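Local coordinates for protein microbial collagenase (Bacillus anthracis, PDB 5SV5) that is a putative microbial collagenase, here its pre-peptidase C-terminal domain, a sodium-bound beta-sandwich module that probably helps the protease engage collagen, at residues 54-57 with 63-66. Numbering follows the deposited sequence.
Sequences VLHH and NYAA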
ATOM      1  N   VAL A  54      -4.903  -0.613  -0.093  1.00  7.09           N
ATOM      2  CA  VAL A  54      -5.666  -0.718   1.145  1.00  7.27           C
ATOM      3  C   VAL A  54      -4.709  -1.152   2.261  1.00  7.00           C
ATOM      4  O   VAL A  54      -3.703  -1.826   2.011  1.00  7.72           O
ATOM      5  CB  VAL A  54      -6.871  -1.677   1.049  1.00  8.56           C
ATOM      6  CG1 VAL A  54      -7.876  -1.209   0.027  1.00 10.49           C
ATOM      7  CG2 VAL A  54      -6.460  -3.123   0.799  1.00  9.51           C
ATOM      8  N   LEU A  55      -5.041  -0.773   3.489  1.00  7.37           N
ATOM      9  CA  LEU A  55      -4.205  -1.026   4.654  1.00  7.19           C
ATOM     10  C   LEU A  55      -5.004  -1.703   5.749  1.00  7.33           C
ATOM     11  O   LEU A  55      -6.117  -1.251   6.061  1.00  8.25           O
ATOM     12  CB  LEU A  55      -3.673   0.308   5.190  1.00  7.38           C
ATOM     13  CG  LEU A  55      -2.723   0.244   6.385  1.00  7.74           C
ATOM     14  CD1 LEU A  55      -1.350  -0.244   5.966  1.00  8.23           C
ATOM     15  CD2 LEU A  55      -2.629   1.607   7.061  1.00  8.65           C
ATOM     16  N   HIS A  56      -4.442  -2.754   6.352  1.00  7.54           N
ATOM     17  CA  HIS A  56      -5.030  -3.398   7.508  1.00  8.10           C
ATOM     18  C   HIS A  56      -4.066  -3.392   8.682  1.00  8.39           C
ATOM     19  O   HIS A  56      -2.891  -3.735   8.534  1.00  9.26           O
ATOM     20  CB  HIS A  56      -5.396  -4.869   7.223  1.00  9.27           C
ATOM     21  CG  HIS A  56      -6.500  -5.036   6.240  1.00  9.80           C
ATOM     22  ND1 HIS A  56      -7.821  -4.945   6.599  1.00 10.18           N
ATOM     23  CD2 HIS A  56      -6.490  -5.266   4.909  1.00 12.88           C
ATOM     24  CE1 HIS A  56      -8.575  -5.118   5.527  1.00 11.24           C
ATOM     25  NE2 HIS A  56      -7.791  -5.299   4.485  1.00 13.81           N
ATOM     26  N   HIS A  57      -4.577  -3.030   9.855  1.00  8.62           N
ATOM     27  CA  HIS A  57      -3.881  -3.339  11.102  1.00  8.91           C
ATOM     28  C   HIS A  57      -4.014  -4.854  11.322  1.00  8.83           C
ATOM     29  O   HIS A  57      -5.060  -5.429  10.992  1.00  9.71           O
ATOM     30  CB  HIS A  57      -4.531  -2.556  12.238  1.00  9.82           C
ATOM     31  CG  HIS A  57      -3.844  -2.689  13.560  1.00 10.20           C
ATOM     32  ND1 HIS A  57      -4.146  -3.676  14.452  1.00 12.28           N
ATOM     33  CD2 HIS A  57      -2.908  -1.916  14.153  1.00 11.76           C
ATOM     34  CE1 HIS A  57      -3.404  -3.527  15.529  1.00 12.59           C
ATOM     35  NE2 HIS A  57      -2.644  -2.467  15.373  1.00 11.61           N
ATOM     36  N   ASN A  63     -11.817  -4.969   8.184  1.00 12.45           N
ATOM     37  CA  ASN A  63     -12.038  -3.532   8.065  1.00 12.91           C
ATOM     38  C   ASN A  63     -10.733  -2.851   7.751  1.00 11.20           C
ATOM     39  O   ASN A  63      -9.709  -3.202   8.323  1.00 12.37           O
ATOM     40  CB  ASN A  63     -12.641  -3.009   9.352  1.00 15.51           C
ATOM     41  CG  ASN A  63     -13.985  -3.648   9.642  1.00 18.34           C
ATOM     42  OD1 ASN A  63     -14.938  -3.507   8.873  1.00 22.80           O
ATOM     43  ND2 ASN A  63     -14.069  -4.369  10.742  1.00 19.92           N
ATOM     44  N   TYR A  64     -10.771  -1.878   6.851  1.00 11.45           N
ATOM     45  CA  TYR A  64      -9.552  -1.178   6.494  1.00 11.31           C
ATOM     46  C   TYR A  64      -9.179  -0.183   7.567  1.00 11.27           C
ATOM     47  O   TYR A  64     -10.017   0.563   8.044  1.00 14.86           O
ATOM     48  CB  TYR A  64      -9.720  -0.401   5.185  1.00 12.49           C
ATOM     49  CG  TYR A  64     -10.168  -1.234   4.023  1.00 13.36           C
ATOM     50  CD1 TYR A  64      -9.446  -2.358   3.654  1.00 13.42           C
ATOM     51  CD2 TYR A  64     -11.286  -0.889   3.262  1.00 15.08           C
ATOM     52  CE1 TYR A  64      -9.830  -3.143   2.585  1.00 14.93           C
ATOM     53  CE2 TYR A  64     -11.671  -1.661   2.168  1.00 16.57           C
ATOM     54  CZ  TYR A  64     -10.929  -2.790   1.836  1.00 15.76           C
ATOM     55  OH  TYR A  64     -11.273  -3.578   0.765  1.00 18.97           O
ATOM     56  N   ALA A  65      -7.909  -0.155   7.922  1.00  9.38           N
ATOM     57  CA  ALA A  65      -7.385   0.912   8.755  1.00  9.82           C
ATOM     58  C   ALA A  65      -7.332   2.225   7.965  1.00  9.92           C
ATOM     59  O   ALA A  65      -7.515   3.290   8.538  1.00 12.13           O
ATOM     60  CB  ALA A  65      -6.014   0.542   9.271  1.00 10.55           C
ATOM     61  N   ALA A  66      -7.066   2.120   6.663  1.00  8.89           N
ATOM     62  CA  ALA A  66      -7.040   3.258   5.746  1.00  8.82           C
ATOM     63  C   ALA A  66      -7.101   2.696   4.331  1.00  7.90           C
ATOM     64  O   ALA A  66      -6.851   1.496   4.121  1.00  7.95           O
ATOM     65  CB  ALA A  66      -5.782   4.089   5.937  1.00  9.58           C
TER
HETATM   66  O   HOH W   1      -7.471  -2.921   9.950  1.00  9.97           O
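L55 pairs with both A65 and A66, and the way its two backbone bonds are shared between them illustrates how a strand absorbs one extra residue. The N of L55 gives its hydrogen to the O of A66 at 3.0 Å, while the O of L55 receives the N of A65 at 2.8 Å. A65 is near-helical in its backbone and A66 extended, as the bulge requires of its first two positions. The run of residues 63-66 is turned 110° from that of residues 54-57. Further out, the backbone is bridged by a water that accepts from H57 N and donates to N63 O.

The same N63 O takes a weak, bent bond from H56 ND1, lying at the edge of the imidazole ring; ND1 also bonds to the carbonyl O of D60, so it has a second, stronger partner in the loop. H56 then brings CE1 to within 3.4 Å of Y64 CD1, the two rings inclined at 49°. With CG anti to its own carbonyl carbon (chi1 -56°), the Y64 ring reaches back along the strand to V54, whose CG1 lies over one ring face in a CH-pi contact, 4.0 Å from the centroid. Turned to the other side of the sheet, L55 CD2 touches the CB atoms of A65 and A66, each at 4.2 Å, where F79 of strand 74-81 adds to the buried packing.

Two residues set against one, at the mouth of the connection between antiparallel strands 51-57 and 66-71, make this a classic beta bulge within a beta-sandwich.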